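Extracellular ligand-binding receptor (Desulfohalobium retbaense DSM 5692, PDB 5ERE) probably acts as an extracellular sensor, with a leucine-binding-protein-like module that holds 2-oxo-4-methylpentanoic acid and a Cache-type module that holds cytosine. Local coordinates at residues Gln158-Pro162 with Gln163-Ile167; Tyr260-Cys263 with Thr264-Arg268. One frame throughout, in Å; residues are numbered along the deposited sequence.

Contact 1 (Gln158-Pro162 with Gln163-Ile167); sequences QEYNP and QQMDI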
# COMPACT_ATOMS: atom_id res chain seq x y z
N GLN A 158 6.70 -14.05 19.04
CA GLN A 158 7.95 -14.32 19.75
C GLN A 158 9.03 -13.31 19.35
O GLN A 158 9.11 -12.90 18.20
CB GLN A 158 8.43 -15.74 19.44
CG GLN A 158 7.52 -16.86 19.98
CD GLN A 158 7.46 -16.87 21.51
OE1 GLN A 158 8.41 -17.28 22.17
NE2 GLN A 158 6.35 -16.39 22.06
N GLU A 159 9.87 -12.93 20.31
CA GLU A 159 10.99 -12.03 20.07
C GLU A 159 12.33 -12.76 20.18
O GLU A 159 12.40 -13.86 20.74
CB GLU A 159 10.94 -10.87 21.06
CG GLU A 159 9.70 -9.98 20.89
CD GLU A 159 9.57 -8.91 21.96
OE1 GLU A 159 10.26 -9.00 23.00
OE2 GLU A 159 8.74 -7.98 21.76
N TYR A 160 13.39 -12.16 19.64
CA TYR A 160 14.74 -12.68 19.81
C TYR A 160 15.79 -11.58 19.74
O TYR A 160 15.67 -10.61 18.97
CB TYR A 160 15.07 -13.74 18.76
CG TYR A 160 15.16 -13.17 17.36
CD1 TYR A 160 14.02 -12.95 16.60
CD2 TYR A 160 16.40 -12.84 16.80
CE1 TYR A 160 14.09 -12.43 15.34
CE2 TYR A 160 16.49 -12.30 15.52
CZ TYR A 160 15.33 -12.08 14.80
OH TYR A 160 15.39 -11.56 13.53
N ASN A 161 16.85 -11.76 20.54
CA ASN A 161 18.04 -10.94 20.45
C ASN A 161 18.85 -11.31 19.20
O ASN A 161 19.34 -12.44 19.11
CB ASN A 161 18.88 -11.12 21.70
CG ASN A 161 20.04 -10.15 21.75
OD1 ASN A 161 21.07 -10.37 21.14
ND2 ASN A 161 19.85 -9.05 22.46
N PRO A 162 19.00 -10.37 18.24
CA PRO A 162 19.71 -10.75 17.01
C PRO A 162 21.21 -10.99 17.19
O PRO A 162 21.83 -11.66 16.37
CB PRO A 162 19.43 -9.56 16.06
CG PRO A 162 19.19 -8.41 16.94
CD PRO A 162 18.45 -9.00 18.16
N GLN A 163 21.81 -10.43 18.23
CA GLN A 163 23.20 -10.77 18.51
C GLN A 163 23.30 -12.21 19.10
O GLN A 163 24.14 -13.00 18.68
CB GLN A 163 23.83 -9.76 19.48
CG GLN A 163 24.19 -8.40 18.84
CD GLN A 163 22.99 -7.47 18.67
OE1 GLN A 163 22.76 -6.91 17.60
NE2 GLN A 163 22.22 -7.31 19.74
N GLN A 164 22.45 -12.56 20.05
CA GLN A 164 22.55 -13.87 20.70
C GLN A 164 22.10 -15.05 19.82
O GLN A 164 22.78 -16.06 19.74
CB GLN A 164 21.77 -13.87 22.02
CG GLN A 164 22.52 -13.21 23.17
CD GLN A 164 23.84 -13.92 23.51
OE1 GLN A 164 24.09 -15.05 23.07
NE2 GLN A 164 24.68 -13.26 24.31
N MSE A 165 20.96 -14.90 19.14
CA MSE A 165 20.41 -15.92 18.22
C MSE A 165 20.07 -17.23 18.95
O MSE A 165 20.15 -18.33 18.38
CB MSE A 165 21.37 -16.21 17.08
CG MSE A 165 21.58 -14.99 16.15
SE MSE A 165 19.85 -14.29 15.52
CE MSE A 165 19.36 -15.69 14.30
N ASP A 166 19.65 -17.08 20.19
CA ASP A 166 19.08 -18.21 20.91
C ASP A 166 17.58 -18.26 20.65
O ASP A 166 16.83 -17.55 21.30
CB ASP A 166 19.35 -18.09 22.40
CG ASP A 166 18.97 -19.35 23.14
OD1 ASP A 166 18.57 -20.34 22.47
OD2 ASP A 166 19.06 -19.36 24.38
N ILE A 167 17.16 -19.10 19.70
CA ILE A 167 15.76 -19.13 19.25
C ILE A 167 15.07 -20.50 19.37
O ILE A 167 13.93 -20.64 18.94
CB ILE A 167 15.66 -18.69 17.78
CG1 ILE A 167 16.59 -19.54 16.92
CG2 ILE A 167 16.02 -17.20 17.65
CD1 ILE A 167 16.34 -19.40 15.44

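Contact 2 (Tyr260-Cys263 with Thr264-Arg268); sequences YDLC and TTLSR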
# COMPACT_ATOMS: atom_id res chain seq x y z
N TYR A 260 22.98 6.15 -0.53
CA TYR A 260 23.45 6.88 -1.68
C TYR A 260 22.52 8.06 -2.01
O TYR A 260 23.00 9.17 -2.30
CB TYR A 260 23.56 5.94 -2.92
CG TYR A 260 23.97 6.67 -4.17
CD1 TYR A 260 25.31 6.88 -4.46
CD2 TYR A 260 23.01 7.15 -5.08
CE1 TYR A 260 25.71 7.57 -5.63
CE2 TYR A 260 23.40 7.84 -6.24
CZ TYR A 260 24.74 8.04 -6.50
OH TYR A 260 25.13 8.70 -7.65
N ASP A 261 21.20 7.86 -1.99
CA ASP A 261 20.29 8.99 -2.26
C ASP A 261 20.33 10.06 -1.16
O ASP A 261 20.16 11.27 -1.45
CB ASP A 261 18.85 8.55 -2.45
CG ASP A 261 18.59 7.95 -3.82
OD1 ASP A 261 19.55 7.85 -4.62
OD2 ASP A 261 17.42 7.57 -4.08
N LEU A 262 20.55 9.66 0.07
CA LEU A 262 20.76 10.64 1.12
C LEU A 262 21.96 11.52 0.82
O LEU A 262 21.88 12.73 0.97
CB LEU A 262 20.97 9.97 2.46
CG LEU A 262 21.55 10.95 3.50
CD1 LEU A 262 20.55 12.05 3.73
CD2 LEU A 262 21.80 10.22 4.75
N CYS A 263 23.10 10.92 0.45
CA CYS A 263 24.29 11.75 0.18
C CYS A 263 24.10 12.64 -0.99
O CYS A 263 24.54 13.79 -0.96
CB CYS A 263 25.56 10.92 -0.04
SG CYS A 263 25.94 9.95 1.39
N THR A 264 23.46 12.14 -2.03
CA THR A 264 23.25 12.93 -3.26
C THR A 264 22.46 14.19 -2.96
O THR A 264 22.82 15.30 -3.35
CB THR A 264 22.52 12.07 -4.33
OG1 THR A 264 23.43 11.06 -4.80
CG2 THR A 264 22.01 12.90 -5.48
N THR A 265 21.36 14.01 -2.24
CA THR A 265 20.44 15.11 -2.04
C THR A 265 20.95 16.06 -0.95
O THR A 265 20.79 17.26 -1.08
CB THR A 265 19.04 14.59 -1.72
OG1 THR A 265 19.07 13.78 -0.53
CG2 THR A 265 18.54 13.77 -2.91
N LEU A 266 21.58 15.53 0.10
CA LEU A 266 22.13 16.37 1.14
C LEU A 266 23.30 17.21 0.64
O LEU A 266 23.47 18.34 1.06
CB LEU A 266 22.59 15.53 2.34
CG LEU A 266 22.97 16.28 3.62
CD1 LEU A 266 21.80 17.08 4.15
CD2 LEU A 266 23.41 15.27 4.70
N SER A 267 24.12 16.62 -0.22
CA SER A 267 25.19 17.34 -0.90
C SER A 267 24.64 18.55 -1.63
O SER A 267 25.21 19.64 -1.53
CB SER A 267 25.91 16.46 -1.92
OG SER A 267 26.87 15.65 -1.31
N ARG A 268 23.54 18.35 -2.36
CA ARG A 268 22.96 19.42 -3.16
C ARG A 268 22.42 20.47 -2.19
O ARG A 268 22.64 21.66 -2.41
CB ARG A 268 21.85 18.90 -4.11
CG ARG A 268 22.33 18.12 -5.37
CD ARG A 268 21.35 16.98 -5.84
NE ARG A 268 19.95 17.43 -5.94
CZ ARG A 268 18.88 16.64 -6.00
NH1 ARG A 268 18.99 15.31 -6.00
NH2 ARG A 268 17.67 17.20 -6.09
O HOH W 1 20.43 10.04 -5.86

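Contact 1 (Gln158-Pro162 with Gln163-Ile167)
Asn161 opens an Asx motif in the turn that leads off strand 154-160, gripping the backbone of Gln164 and Met165 with its side chain and its carbonyl. OD1 of Asn161 takes the N-H of Gln164 at 2.8 Å, in the carbonyl plane and on a lone pair. CG anti to the backbone N (chi1 -172°) swings the side chain forward along the chain, which brings OD1 within reach of that N-H. Met165 N, 2.9 Å from Asn161 O, gives an almost straight bond (168°). With an alanine here the side-chain acceptor is gone, and Gln164 N would probably lose its mate and the turn its second brace. Beyond it Met165, a selenomethionine, bends back beside Tyr160: SE lies 3.9 Å from CE2, a Met-aromatic contact that approaches the ring obliquely. CG of Met165 rests 3.3 Å from Pro162 O. Further down the loop, Ile167 CG2 packs against Tyr160 CB at 3.8 Å, while the phenol OH bonds to Glu189 and Ser186. Gln163 OE1 accepts from Ala13 N, tying the turn to the other lobe. The arrangement is a strand-to-helix connection of the Rossmann-like lobe of periplasmic binding proteins, with Ile167 at the N-cap of helix 168-175.

Contact 2 (Tyr260-Cys263 with Thr264-Arg268)
Thr264 stands across the ring of Tyr260, one helical turn earlier, with OG1 above one face: the oxygen is 3.5 Å from CE2, offset toward the rim. The ring reaches this place because Tyr260 holds CG opposite its backbone N (chi1 177°), and its OH goes on to Glu31. A water links Thr264 OG1 to Asp261, three residues earlier, donating to Asp261 OD1 at 2.7 Å; its link to the threonine is weak. Thr265 turns its hydroxyl back along the helix. OG1 donates to Asp261 O at 2.9 Å, so that carbonyl carries two bonds, the other from Thr265 N. Ser267 repeats the pattern on Cys263 O, to which OG donates at 3.0 Å, and here the backbone N and the hydroxyl arrive from opposite faces of the carbonyl plane. The buried hydroxyls of Thr265 and Ser267 thus each give their proton to a carbonyl of the preceding turn. On another side Leu262 CD1 meets Leu266 CB at 4.3 Å, a loose apolar contact. These faces fit helix 254-271 among its neighbours: Cys263 packs on helix 15-32, the two leucines lie against strand 88-92 and helix 277-284, Thr265 OG1 also bonds to Tyr284 OH, and the carboxylate of Asp261 accepts from the backbone of Ala292 and Leu293.

How the contacts relate
Contact 1 and contact 2 sit in the two different lobes of the periplasmic-binding-protein module, their centres 35 Å apart and their nearest atoms about 21 Å apart. The bound 2-oxo-4-methylpentanoic acid occupies the cleft between the lobes. Residues 158-167 are the nearer, with the side chain of Pro162 about 8 Å from the ligand and touching Phe14, a pocket residue. Residues 260-268 keep further back: the side chain of Leu262 is about 14 Å from the bound 2-oxo-4-methylpentanoic acid. Contact 2 lies closer to the calcium ion, which is about 12 Å from the side chain of Thr265. One is a turn near the cleft, the other a largely buried stretch of helix within a lobe.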